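Local structure of Lmo0488 protein (Listeria monocytogenes serovar 1/2a, 5TED) at residues I10-A15 against T75-V80; P116-L121 against I151-K156. The protein probably acts as a LysR-type regulator that activates protocatechuate biosynthesis genes in response to shikimate, which this effector-binding domain binds. All coordinates share one frame; numbering follows the deposited sequence.

Contact 1: residues I10-A15 against T75-V80; sequences IYTMGA and TKQELV. With SKM ((3R,4S,5R)-3,4,5-trihydroxycyclohex-1-ene-1-carboxylic acid), chain D.
Thr12 and Gln77, whose CA atoms lie 9.8 Å apart, face each other from the turn after strand 4-10 and from strand 69-84, so side chains rather than backbones bridge the gap. Gln77 covers about half of it with its outstretched side chain, and its NE2 donates to Thr12 OG1 at 2.9 Å. The N-H...O angle is 151°, and the hydroxyl lies a little out of the amide plane, by 16°. The other end of the amide is held too: Gln77 OE1 is hydrogen-bonded to Arg177 NE, which fixes which way the group is turned. In the two-lobed periplasmic-binding-protein fold of LysR effector domains, this bridge lies beside the shikimate cleft. Thr12 OG1 sits between its backbone N and carbonyl carbon (chi1 60°), an arrangement that leaves CG2 for the ligand, 3.9 Å from O11 of shikimate. Ile10 CG2 packs against the carboxylate, 3.5 Å from its O2, while ligand O12 meets the Tyr11 ring at its edge, 3.6 Å from CD2. Met13 lies beside the amide; its CE is 3.7 Å from Gln77 NE2, and its SD meets Thr75 CG2 tip to tip at 4.0 Å.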
loop_
_atom_site.group_PDB
_atom_site.type_symbol
_atom_site.label_atom_id
_atom_site.label_comp_id
_atom_site.label_asym_id
_atom_site.label_seq_id
_atom_site.Cartn_x
_atom_site.Cartn_y
_atom_site.Cartn_z
ATOM N N ILE A 10 2.646 8.939 4.249
ATOM C CA ILE A 10 2.699 7.562 4.721
ATOM C C ILE A 10 1.394 6.866 4.361
ATOM O O ILE A 10 0.323 7.486 4.306
ATOM C CB ILE A 10 2.966 7.511 6.236
ATOM C CG1 ILE A 10 1.894 8.301 6.992
ATOM C CG2 ILE A 10 4.332 8.073 6.570
ATOM C CD1 ILE A 10 2.093 8.293 8.537
ATOM N N TYR A 11 1.496 5.555 4.116
ATOM C CA TYR A 11 0.432 4.795 3.471
ATOM C C TYR A 11 -0.933 5.013 4.110
ATOM O O TYR A 11 -1.955 5.087 3.409
ATOM C CB TYR A 11 0.775 3.319 3.520
ATOM C CG TYR A 11 2.021 2.938 2.776
ATOM C CD1 TYR A 11 2.041 2.902 1.390
ATOM C CD2 TYR A 11 3.178 2.589 3.466
ATOM C CE1 TYR A 11 3.188 2.521 0.696
ATOM C CE2 TYR A 11 4.335 2.206 2.783
ATOM C CZ TYR A 11 4.324 2.179 1.397
ATOM O OH TYR A 11 5.443 1.790 0.700
ATOM N N THR A 12 -1.002 4.991 5.442
ATOM C CA THR A 12 -2.350 4.992 6.003
ATOM C C THR A 12 -3.094 6.286 5.696
ATOM O O THR A 12 -4.307 6.340 5.897
ATOM C CB THR A 12 -2.364 4.738 7.518
ATOM O OG1 THR A 12 -1.626 5.755 8.201
ATOM C CG2 THR A 12 -1.800 3.338 7.856
ATOM N N MET A 13 -2.409 7.326 5.224
ATOM C CA MET A 13 -3.118 8.571 4.951
ATOM C C MET A 13 -3.893 8.547 3.633
ATOM O O MET A 13 -4.694 9.457 3.398
ATOM C CB MET A 13 -2.144 9.746 4.966
ATOM C CG MET A 13 -1.454 9.973 6.321
ATOM S SD MET A 13 -2.521 10.632 7.635
ATOM C CE MET A 13 -3.163 9.136 8.378
ATOM N N GLY A 14 -3.698 7.530 2.788
ATOM C CA GLY A 14 -4.350 7.535 1.476
ATOM C C GLY A 14 -5.834 7.238 1.537
ATOM O O GLY A 14 -6.621 7.797 0.770
ATOM N N ALA A 15 -6.241 6.361 2.454
ATOM C CA ALA A 15 -7.621 5.875 2.451
ATOM C C ALA A 15 -8.618 7.008 2.684
ATOM O O ALA A 15 -9.649 7.086 2.006
ATOM C CB ALA A 15 -7.798 4.783 3.507
ATOM N N THR A 75 -2.422 15.160 12.527
ATOM C CA THR A 75 -3.475 14.241 12.963
ATOM C C THR A 75 -2.854 13.228 13.925
ATOM O O THR A 75 -1.705 13.376 14.346
ATOM C CB THR A 75 -4.153 13.591 11.750
ATOM O OG1 THR A 75 -5.241 12.782 12.185
ATOM C CG2 THR A 75 -3.156 12.738 10.930
ATOM N N LYS A 76 -3.621 12.204 14.294
ATOM C CA LYS A 76 -3.130 11.206 15.239
ATOM C C LYS A 76 -3.787 9.868 14.947
ATOM O O LYS A 76 -4.790 9.794 14.234
ATOM C CB LYS A 76 -3.408 11.611 16.685
ATOM C CG LYS A 76 -4.888 11.692 17.028
ATOM C CD LYS A 76 -5.084 12.414 18.357
ATOM C CE LYS A 76 -6.556 12.680 18.618
ATOM N NZ LYS A 76 -7.351 11.432 18.417
ATOM N N GLN A 77 -3.213 8.803 15.511
ATOM C CA GLN A 77 -3.797 7.472 15.384
ATOM C C GLN A 77 -3.747 6.766 16.727
ATOM O O GLN A 77 -2.978 7.134 17.619
ATOM C CB GLN A 77 -3.072 6.629 14.327
ATOM C CG GLN A 77 -3.201 7.196 12.935
ATOM C CD GLN A 77 -2.364 6.461 11.928
ATOM O OE1 GLN A 77 -1.240 6.041 12.219
ATOM N NE2 GLN A 77 -2.905 6.299 10.727
ATOM N N GLU A 78 -4.581 5.741 16.855
ATOM C CA GLU A 78 -4.593 4.879 18.025
ATOM C C GLU A 78 -3.884 3.574 17.669
ATOM O O GLU A 78 -4.265 2.903 16.707
ATOM C CB GLU A 78 -6.031 4.608 18.475
ATOM C CG GLU A 78 -6.154 3.641 19.644
ATOM C CD GLU A 78 -7.580 3.111 19.835
ATOM O OE1 GLU A 78 -8.498 3.554 19.097
ATOM O OE2 GLU A 78 -7.779 2.246 20.723
ATOM N N LEU A 79 -2.865 3.215 18.443
ATOM C CA LEU A 79 -2.237 1.912 18.279
ATOM C C LEU A 79 -3.088 0.826 18.933
ATOM O O LEU A 79 -3.591 1.002 20.044
ATOM C CB LEU A 79 -0.838 1.921 18.883
ATOM C CG LEU A 79 0.182 2.724 18.081
ATOM C CD1 LEU A 79 1.581 2.506 18.672
ATOM C CD2 LEU A 79 0.098 2.337 16.603
ATOM N N VAL A 80 -3.266 -0.293 18.219
ATOM C CA VAL A 80 -4.027 -1.438 18.700
ATOM C C VAL A 80 -3.203 -2.697 18.468
ATOM O O VAL A 80 -2.249 -2.705 17.692
ATOM C CB VAL A 80 -5.397 -1.577 17.998
ATOM C CG1 VAL A 80 -6.340 -0.490 18.436
ATOM C CG2 VAL A 80 -5.227 -1.576 16.456
HETATM O O12 SKM D . 2.102 2.739 6.944
HETATM C C8 SKM D . 3.016 2.014 7.762
HETATM C C6 SKM D . 4.308 2.147 7.318
HETATM O O7 SKM D . 5.220 1.427 8.146
HETATM C C5 SKM D . 4.849 3.708 7.315
HETATM C C4 SKM D . 4.625 4.391 8.594
HETATM C C1 SKM D . 5.395 5.666 8.971
HETATM O O2 SKM D . 6.476 5.926 8.369
HETATM O O3 SKM D . 4.958 6.428 9.887
HETATM C C10 SKM D . 3.500 3.828 9.586
HETATM C C9 SKM D . 2.880 2.560 9.352
HETATM O O11 SKM D . 1.547 2.667 9.659
#

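Contact 2: residues P116-L121 against I151-K156; sequences PLIDSL and ISIMPK
Ile153 overlaps the inner side of helix 115-124, its two branches meeting two residues almost one turn apart, Ile118 and Leu121. This is helix-on-sheet packing in one lobe of the periplasmic-binding-protein-like effector domain, with strand 152-155 pairing antiparallel to strand 69-84 beneath the helix. The CA atoms of Ile118 and Ile153 are 8.0 Å apart, and the methyls CG2 of Ile118 and CG2 of Ile153 approach to 4.1 Å, the side chains running past one another, pointed opposite ways. The longer branch of Ile153 runs toward the helix to Leu121, because chi1 near 176° sets CG1 opposite the backbone N; Ile153 CD1 is 4.2 Å from Leu121 CD1. All three residues are buried, and the contact between them is wholly apolar. Phe107 and Phe108 of strand 104-108 also pack on Ile118, whereas Leu97 and His175 touch Leu121. Met154 points away from the helix and packs on Met141 of helix 138-146, so successive strand residues serve different layers. Pro155 then reaches the shikimate pocket. Within the helix, Leu117 O accepts two bonds, from Leu121 N and from Ser120 OG, the hydroxyl lying 2.8 Å from the Leu117 oxygen and 24° off its carbonyl plane.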
loop_
_atom_site.group_PDB
_atom_site.type_symbol
_atom_site.label_atom_id
_atom_site.label_comp_id
_atom_site.label_asym_id
_atom_site.label_seq_id
_atom_site.Cartn_x
_atom_site.Cartn_y
_atom_site.Cartn_z
ATOM N N PRO A 116 10.059 4.004 16.226
ATOM C CA PRO A 116 10.474 4.638 17.493
ATOM C C PRO A 116 9.432 4.540 18.598
ATOM O O PRO A 116 9.759 4.126 19.716
ATOM C CB PRO A 116 10.753 6.087 17.075
ATOM C CG PRO A 116 11.222 5.962 15.666
ATOM C CD PRO A 116 10.378 4.854 15.063
ATOM N N LEU A 117 8.178 4.902 18.316
ATOM C CA LEU A 117 7.117 4.769 19.314
ATOM C C LEU A 117 6.927 3.316 19.735
ATOM O O LEU A 117 6.889 2.998 20.932
ATOM C CB LEU A 117 5.808 5.349 18.768
ATOM C CG LEU A 117 4.557 5.174 19.628
ATOM C CD1 LEU A 117 4.797 5.725 21.032
ATOM C CD2 LEU A 117 3.347 5.848 19.007
ATOM N N ILE A 118 6.784 2.416 18.764
ATOM C CA ILE A 118 6.535 1.015 19.094
ATOM C C ILE A 118 7.674 0.457 19.938
ATOM O O ILE A 118 7.448 -0.155 20.990
ATOM C CB ILE A 118 6.309 0.183 17.816
ATOM C CG1 ILE A 118 4.938 0.491 17.205
ATOM C CG2 ILE A 118 6.463 -1.316 18.129
ATOM C CD1 ILE A 118 4.790 0.042 15.752
ATOM N N ASP A 119 8.920 0.654 19.494
ATOM C CA ASP A 119 10.051 0.138 20.265
ATOM C C ASP A 119 10.071 0.718 21.676
ATOM O O ASP A 119 10.423 0.024 22.639
ATOM C CB ASP A 119 11.372 0.446 19.551
ATOM C CG ASP A 119 11.532 -0.326 18.247
ATOM O OD1 ASP A 119 10.729 -1.245 17.981
ATOM O OD2 ASP A 119 12.451 0.005 17.475
ATOM N N SER A 120 9.714 1.995 21.823
ATOM C CA SER A 120 9.737 2.568 23.163
ATOM C C SER A 120 8.661 1.952 24.049
ATOM O O SER A 120 8.893 1.747 25.247
ATOM C CB SER A 120 9.597 4.091 23.104
ATOM O OG SER A 120 8.259 4.486 22.873
ATOM N N LEU A 121 7.508 1.591 23.477
ATOM C CA LEU A 121 6.464 0.944 24.267
ATOM C C LEU A 121 6.938 -0.402 24.809
ATOM O O LEU A 121 6.676 -0.740 25.969
ATOM C CB LEU A 121 5.203 0.767 23.419
ATOM C CG LEU A 121 4.515 2.035 22.905
ATOM C CD1 LEU A 121 3.228 1.696 22.137
ATOM C CD2 LEU A 121 4.213 2.936 24.080
ATOM N N ILE A 151 0.777 -12.070 15.221
ATOM C CA ILE A 151 -0.026 -10.961 15.725
ATOM C C ILE A 151 0.680 -9.664 15.343
ATOM O O ILE A 151 1.820 -9.666 14.886
ATOM C CB ILE A 151 -0.256 -11.034 17.248
ATOM C CG1 ILE A 151 1.058 -10.830 18.016
ATOM C CG2 ILE A 151 -0.971 -12.340 17.639
ATOM C CD1 ILE A 151 0.832 -10.683 19.539
ATOM N N SER A 152 0.010 -8.535 15.577
ATOM C CA SER A 152 0.680 -7.277 15.267
ATOM C C SER A 152 0.196 -6.165 16.192
ATOM O O SER A 152 -0.876 -6.249 16.790
ATOM C CB SER A 152 0.461 -6.882 13.799
ATOM O OG SER A 152 -0.842 -6.351 13.613
ATOM N N ILE A 153 1.025 -5.123 16.308
ATOM C CA ILE A 153 0.619 -3.821 16.829
ATOM C C ILE A 153 0.684 -2.836 15.671
ATOM O O ILE A 153 1.699 -2.766 14.972
ATOM C CB ILE A 153 1.521 -3.371 17.990
ATOM C CG1 ILE A 153 1.141 -1.968 18.469
ATOM C CG2 ILE A 153 2.980 -3.376 17.560
ATOM C CD1 ILE A 153 1.910 -1.525 19.716
ATOM N N MET A 154 -0.391 -2.086 15.449
ATOM C CA MET A 154 -0.479 -1.245 14.259
ATOM C C MET A 154 -1.535 -0.178 14.501
ATOM O O MET A 154 -2.296 -0.259 15.466
ATOM C CB MET A 154 -0.815 -2.075 13.008
ATOM C CG MET A 154 -2.159 -2.761 13.055
ATOM S SD MET A 154 -2.414 -3.995 11.744
ATOM C CE MET A 154 -2.183 -2.988 10.273
ATOM N N PRO A 155 -1.614 0.832 13.631
ATOM C CA PRO A 155 -2.662 1.850 13.786
ATOM C C PRO A 155 -4.038 1.249 13.563
ATOM O O PRO A 155 -4.232 0.403 12.689
ATOM C CB PRO A 155 -2.339 2.885 12.693
ATOM C CG PRO A 155 -1.031 2.526 12.135
ATOM C CD PRO A 155 -0.789 1.061 12.436
ATOM N N LYS A 156 -5.016 1.733 14.325
ATOM C CA LYS A 156 -6.392 1.346 14.064
ATOM C C LYS A 156 -6.856 2.045 12.788
ATOM O O LYS A 156 -6.879 3.274 12.724
ATOM C CB LYS A 156 -7.277 1.700 15.253
ATOM C CG LYS A 156 -8.671 1.096 15.146
ATOM C CD LYS A 156 -9.646 1.746 16.123
ATOM C CE LYS A 156 -10.593 0.712 16.703
ATOM N NZ LYS A 156 -11.720 1.325 17.463
#

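Strands 69-84 and 152-155 are antiparallel neighbours in one sheet, and this pairing joins the two contacts, whose centres lie 12 Å apart. Probable backbone hydrogen bonds run from Lys156 N to Glu78 O, at 2.8 Å, and from Val80 N to Met154 O. Contact 1 is only partly buried, lies close to the centre of the chain and borders the ligand cleft, where a polar bridge and thin apolar packing share the work. Contact 2 is fully buried within a lobe and relies on aliphatic methyls alone. The cleft nevertheless connects them: Gln77 OE1 packs on Pro155 CB at 3.4 Å, and Pro155, like Ile10, Tyr11 and Thr12, belongs to the shikimate pocket.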